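Local coordinates for Ton_1535 (Thermococcus onnurineus, PDB 3ZPJ), which is of unknown function but folds as an alpha-solenoid whose regular helical stacking is interrupted by a left-handed helical turn, at residues A[278-290]-A[299-311]. Residues are numbered along the deposited sequence; the frame is centred on the assembly and turned at random.
Sequences FTDVNVQHIARLL and ALKFAKEIQNIHK
Both carboxylate oxygens of D280 accept hydrogen bonds from backbone N-H groups of the loop that follows helix 296-303. Q307 N reaches D280 OD1 at 2.7 Å in a nearly straight bond (172°), and N308 N reaches D280 OD2 at 3.1 Å, each on the syn side and somewhat out of the carboxylate plane. OD2 has a second donor within its own helix, Q284 NE2, which approaches from above the opposite face. D280 extends to this loop from the first turn of its helix, its chi1 of -161° turning CG away from the backbone N. Replacing D280 by an alanine would probably leave the N-H groups of Q307 and N308 without their acceptor and set the Q284 amide free to turn. N308 N-caps helix 309-325, its OD1 accepting from K311 N at 2.6 Å. Helices 280-293 and 296-303 form an antiparallel hairpin of the alpha-solenoid; the axes of 280-290 and 299-303 approach to 8.2 Å. Apolar packing fills the interface: F302 is a knob among V283, I286, A287 and L290. I286 CG2 sits over the centre of the F302 ring, 3.6 Å from the centroid in a CH-pi contact, while the ring directs an edge at the F278 face, offset, with the planes 77° apart. From the loop, I306 meets V283 CG1 through CG1 and Q284 CG through CG2; at the other end A299 CB touches L290 CB at 3.6 Å. F270 also packs on F302 and L290.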
loop_
_atom_site.group_PDB
_atom_site.type_symbol
_atom_site.label_atom_id
_atom_site.label_comp_id
_atom_site.label_asym_id
_atom_site.label_seq_id
_atom_site.Cartn_x
_atom_site.Cartn_y
_atom_site.Cartn_z
ATOM N N PHE A 278 1.772 -6.695 -27.146
ATOM C CA PHE A 278 1.238 -5.564 -26.416
ATOM C C PHE A 278 -0.209 -5.288 -26.736
ATOM O O PHE A 278 -0.627 -5.402 -27.884
ATOM C CB PHE A 278 2.061 -4.325 -26.730
ATOM C CG PHE A 278 3.480 -4.406 -26.259
ATOM C CD1 PHE A 278 3.770 -4.527 -24.912
ATOM C CD2 PHE A 278 4.525 -4.341 -27.160
ATOM C CE1 PHE A 278 5.080 -4.593 -24.478
ATOM C CE2 PHE A 278 5.832 -4.401 -26.729
ATOM C CZ PHE A 278 6.111 -4.529 -25.392
ATOM N N THR A 279 -0.981 -4.925 -25.717
ATOM C CA THR A 279 -2.276 -4.325 -25.972
ATOM C C THR A 279 -2.019 -2.841 -26.147
ATOM O O THR A 279 -1.008 -2.328 -25.673
ATOM C CB THR A 279 -3.217 -4.486 -24.806
ATOM O OG1 THR A 279 -2.631 -3.872 -23.664
ATOM C CG2 THR A 279 -3.480 -5.954 -24.523
ATOM N N ASP A 280 -2.935 -2.155 -26.819
ATOM C CA ASP A 280 -2.759 -0.743 -27.117
ATOM C C ASP A 280 -2.593 0.065 -25.843
ATOM O O ASP A 280 -1.844 1.037 -25.797
ATOM C CB ASP A 280 -3.937 -0.211 -27.927
ATOM C CG ASP A 280 -3.609 1.079 -28.640
ATOM O OD1 ASP A 280 -2.555 1.142 -29.311
ATOM O OD2 ASP A 280 -4.394 2.037 -28.516
ATOM N N VAL A 281 -3.278 -0.352 -24.789
ATOM C CA VAL A 281 -3.120 0.324 -23.527
ATOM C C VAL A 281 -1.697 0.121 -22.980
ATOM O O VAL A 281 -1.091 1.066 -22.474
ATOM C CB VAL A 281 -4.196 -0.116 -22.523
ATOM C CG1 VAL A 281 -3.823 0.308 -21.102
ATOM C CG2 VAL A 281 -5.548 0.453 -22.949
ATOM N N ASN A 282 -1.158 -1.091 -23.105
ATOM C CA ASN A 282 0.241 -1.334 -22.737
ATOM C C ASN A 282 1.176 -0.405 -23.521
ATOM O O ASN A 282 2.096 0.197 -22.958
ATOM C CB ASN A 282 0.637 -2.800 -22.962
ATOM C CG ASN A 282 -0.032 -3.751 -21.976
ATOM O OD1 ASN A 282 -0.442 -3.342 -20.888
ATOM N ND2 ASN A 282 -0.141 -5.026 -22.353
ATOM N N VAL A 283 0.910 -0.270 -24.815
ATOM C CA VAL A 283 1.679 0.632 -25.657
ATOM C C VAL A 283 1.626 2.072 -25.150
ATOM O O VAL A 283 2.657 2.724 -24.974
ATOM C CB VAL A 283 1.169 0.584 -27.084
ATOM C CG1 VAL A 283 1.936 1.554 -27.946
ATOM C CG2 VAL A 283 1.276 -0.826 -27.610
ATOM N N GLN A 284 0.418 2.559 -24.898
ATOM C CA GLN A 284 0.238 3.897 -24.354
ATOM C C GLN A 284 0.986 4.069 -23.051
ATOM O O GLN A 284 1.648 5.080 -22.822
ATOM C CB GLN A 284 -1.243 4.170 -24.138
ATOM C CG GLN A 284 -2.036 4.079 -25.423
ATOM C CD GLN A 284 -3.515 3.964 -25.180
ATOM O OE1 GLN A 284 -3.998 4.266 -24.088
ATOM N NE2 GLN A 284 -4.248 3.523 -26.193
ATOM N N HIS A 285 0.883 3.064 -22.199
ATOM C CA HIS A 285 1.475 3.134 -20.875
ATOM C C HIS A 285 3.003 3.202 -20.966
ATOM O O HIS A 285 3.649 4.017 -20.294
ATOM C CB HIS A 285 1.031 1.925 -20.043
ATOM C CG HIS A 285 1.355 2.049 -18.585
ATOM N ND1 HIS A 285 1.740 3.239 -18.009
ATOM C CD2 HIS A 285 1.346 1.129 -17.591
ATOM C CE1 HIS A 285 1.957 3.048 -16.718
ATOM N NE2 HIS A 285 1.729 1.779 -16.441
ATOM N N ILE A 286 3.576 2.347 -21.809
ATOM C CA ILE A 286 5.019 2.319 -21.975
ATOM C C ILE A 286 5.528 3.630 -22.583
ATOM O O ILE A 286 6.590 4.130 -22.188
ATOM C CB ILE A 286 5.450 1.099 -22.796
ATOM C CG1 ILE A 286 5.247 -0.168 -21.971
ATOM C CG2 ILE A 286 6.902 1.209 -23.219
ATOM C CD1 ILE A 286 5.296 -1.452 -22.771
ATOM N N ALA A 287 4.751 4.197 -23.510
ATOM C CA ALA A 287 5.100 5.475 -24.130
ATOM C C ALA A 287 5.159 6.599 -23.099
ATOM O O ALA A 287 6.046 7.451 -23.121
ATOM C CB ALA A 287 4.121 5.821 -25.256
ATOM N N ARG A 288 4.216 6.595 -22.172
ATOM C CA ARG A 288 4.210 7.609 -21.138
ATOM C C ARG A 288 5.408 7.394 -20.213
ATOM O O ARG A 288 6.117 8.350 -19.872
ATOM C CB ARG A 288 2.891 7.557 -20.372
ATOM C CG ARG A 288 2.800 8.456 -19.154
ATOM C CD ARG A 288 1.767 7.878 -18.194
ATOM N NE ARG A 288 0.574 7.446 -18.931
ATOM C CZ ARG A 288 -0.194 6.403 -18.611
ATOM N NH1 ARG A 288 0.093 5.658 -17.549
ATOM N NH2 ARG A 288 -1.252 6.105 -19.363
ATOM N N LEU A 289 5.642 6.139 -19.823
ATOM C CA LEU A 289 6.748 5.828 -18.913
ATOM C C LEU A 289 8.078 6.262 -19.499
ATOM O O LEU A 289 8.861 6.925 -18.831
ATOM C CB LEU A 289 6.782 4.341 -18.548
ATOM C CG LEU A 289 5.720 3.937 -17.519
ATOM C CD1 LEU A 289 5.571 2.431 -17.423
ATOM C CD2 LEU A 289 6.084 4.509 -16.179
ATOM N N LEU A 290 8.314 5.908 -20.761
ATOM C CA LEU A 290 9.563 6.253 -21.415
ATOM C C LEU A 290 9.745 7.767 -21.576
ATOM O O LEU A 290 10.870 8.283 -21.516
ATOM C CB LEU A 290 9.659 5.546 -22.760
ATOM C CG LEU A 290 9.827 4.035 -22.621
ATOM C CD1 LEU A 290 9.606 3.350 -23.949
ATOM C CD2 LEU A 290 11.208 3.715 -22.064
ATOM N N ALA A 299 10.531 6.208 -26.527
ATOM C CA ALA A 299 9.190 6.737 -26.304
ATOM C C ALA A 299 8.499 7.062 -27.616
ATOM O O ALA A 299 7.303 6.829 -27.777
ATOM C CB ALA A 299 9.231 7.961 -25.401
ATOM N N LEU A 300 9.257 7.573 -28.576
ATOM C CA LEU A 300 8.680 7.857 -29.877
ATOM C C LEU A 300 8.278 6.575 -30.604
ATOM O O LEU A 300 7.222 6.532 -31.247
ATOM C CB LEU A 300 9.627 8.694 -30.731
ATOM C CG LEU A 300 8.974 9.281 -31.978
ATOM C CD1 LEU A 300 7.798 10.158 -31.583
ATOM C CD2 LEU A 300 9.982 10.066 -32.811
ATOM N N LYS A 301 9.105 5.534 -30.505
ATOM C CA LYS A 301 8.779 4.268 -31.166
ATOM C C LYS A 301 7.421 3.793 -30.687
ATOM O O LYS A 301 6.566 3.403 -31.485
ATOM C CB LYS A 301 9.791 3.174 -30.841
ATOM C CG LYS A 301 11.213 3.410 -31.272
ATOM C CD LYS A 301 12.086 2.299 -30.689
ATOM C CE LYS A 301 13.535 2.476 -31.067
ATOM N NZ LYS A 301 13.657 2.730 -32.522
ATOM N N PHE A 302 7.223 3.827 -29.371
ATOM C CA PHE A 302 5.954 3.389 -28.809
ATOM C C PHE A 302 4.779 4.296 -29.161
ATOM O O PHE A 302 3.753 3.808 -29.631
ATOM C CB PHE A 302 6.074 3.141 -27.308
ATOM C CG PHE A 302 6.743 1.846 -26.988
ATOM C CD1 PHE A 302 6.016 0.672 -26.956
ATOM C CD2 PHE A 302 8.102 1.791 -26.772
ATOM C CE1 PHE A 302 6.627 -0.533 -26.689
ATOM C CE2 PHE A 302 8.714 0.595 -26.501
ATOM C CZ PHE A 302 7.976 -0.571 -26.463
ATOM N N ALA A 303 4.945 5.602 -28.980
ATOM C CA ALA A 303 3.895 6.555 -29.306
ATOM C C ALA A 303 3.348 6.371 -30.728
ATOM O O ALA A 303 2.136 6.432 -30.946
ATOM C CB ALA A 303 4.391 7.974 -29.102
ATOM N N LYS A 304 4.230 6.121 -31.691
ATOM C CA LYS A 304 3.784 5.948 -33.067
ATOM C C LYS A 304 2.980 4.658 -33.305
ATOM O O LYS A 304 2.387 4.484 -34.370
ATOM C CB LYS A 304 4.967 6.043 -34.039
ATOM C CG LYS A 304 5.747 7.339 -33.913
ATOM C CD LYS A 304 6.452 7.702 -35.209
ATOM C CE LYS A 304 7.960 7.617 -35.064
ATOM N NZ LYS A 304 8.653 8.565 -35.974
ATOM N N GLU A 305 2.947 3.762 -32.319
ATOM C CA GLU A 305 2.214 2.503 -32.473
ATOM C C GLU A 305 0.890 2.511 -31.738
ATOM O O GLU A 305 0.135 1.545 -31.820
ATOM C CB GLU A 305 3.054 1.304 -32.010
ATOM C CG GLU A 305 4.126 0.858 -32.997
ATOM C CD GLU A 305 3.557 0.147 -34.225
ATOM O OE1 GLU A 305 3.100 -1.014 -34.091
ATOM O OE2 GLU A 305 3.577 0.744 -35.324
ATOM N N ILE A 306 0.621 3.591 -31.006
ATOM C CA ILE A 306 -0.665 3.766 -30.342
ATOM C C ILE A 306 -1.781 3.865 -31.377
ATOM O O ILE A 306 -1.756 4.731 -32.251
ATOM C CB ILE A 306 -0.680 5.029 -29.475
ATOM C CG1 ILE A 306 0.379 4.936 -28.376
ATOM C CG2 ILE A 306 -2.062 5.248 -28.875
ATOM C CD1 ILE A 306 0.651 6.266 -27.694
ATOM N N GLN A 307 -2.755 2.966 -31.283
ATOM C CA GLN A 307 -3.830 2.893 -32.265
ATOM C C GLN A 307 -4.948 3.895 -31.981
ATOM O O GLN A 307 -5.509 4.474 -32.903
ATOM C CB GLN A 307 -4.387 1.468 -32.348
ATOM C CG GLN A 307 -3.426 0.458 -32.960
ATOM C CD GLN A 307 -3.300 0.610 -34.467
ATOM O OE1 GLN A 307 -2.194 0.699 -35.004
ATOM N NE2 GLN A 307 -4.436 0.627 -35.161
ATOM N N ASN A 308 -5.272 4.109 -30.711
ATOM C CA ASN A 308 -6.254 5.137 -30.366
ATOM C C ASN A 308 -5.800 6.527 -30.808
ATOM O O ASN A 308 -4.809 7.054 -30.305
ATOM C CB ASN A 308 -6.559 5.159 -28.869
ATOM C CG ASN A 308 -7.497 6.291 -28.501
ATOM O OD1 ASN A 308 -7.066 7.416 -28.239
ATOM N ND2 ASN A 308 -8.792 6.007 -28.520
ATOM N N ILE A 309 -6.549 7.116 -31.734
ATOM C CA ILE A 309 -6.149 8.355 -32.383
ATOM C C ILE A 309 -5.919 9.514 -31.403
ATOM O O ILE A 309 -5.059 10.365 -31.624
ATOM C CB ILE A 309 -7.135 8.727 -33.537
ATOM C CG1 ILE A 309 -6.501 9.729 -34.485
ATOM C CG2 ILE A 309 -8.459 9.242 -33.002
ATOM C CD1 ILE A 309 -7.355 10.023 -35.685
ATOM N N HIS A 310 -6.650 9.526 -30.296
ATOM C CA HIS A 310 -6.516 10.618 -29.341
ATOM C C HIS A 310 -5.340 10.408 -28.403
ATOM O O HIS A 310 -4.591 11.344 -28.106
ATOM C CB HIS A 310 -7.816 10.813 -28.564
ATOM C CG HIS A 310 -8.990 11.128 -29.441
ATOM N ND1 HIS A 310 -9.888 10.169 -29.857
ATOM C CD2 HIS A 310 -9.393 12.291 -30.008
ATOM C CE1 HIS A 310 -10.803 10.728 -30.632
ATOM N NE2 HIS A 310 -10.524 12.015 -30.740
ATOM N N LYS A 311 -5.174 9.176 -27.941
ATOM C CA LYS A 311 -4.053 8.856 -27.074
ATOM C C LYS A 311 -2.746 9.070 -27.825
ATOM O O LYS A 311 -1.773 9.563 -27.264
ATOM C CB LYS A 311 -4.148 7.423 -26.549
ATOM C CG LYS A 311 -4.458 7.349 -25.060
ATOM C CD LYS A 311 -5.862 7.863 -24.771
ATOM C CE LYS A 311 -6.065 8.133 -23.295
ATOM N NZ LYS A 311 -5.298 9.331 -22.847
#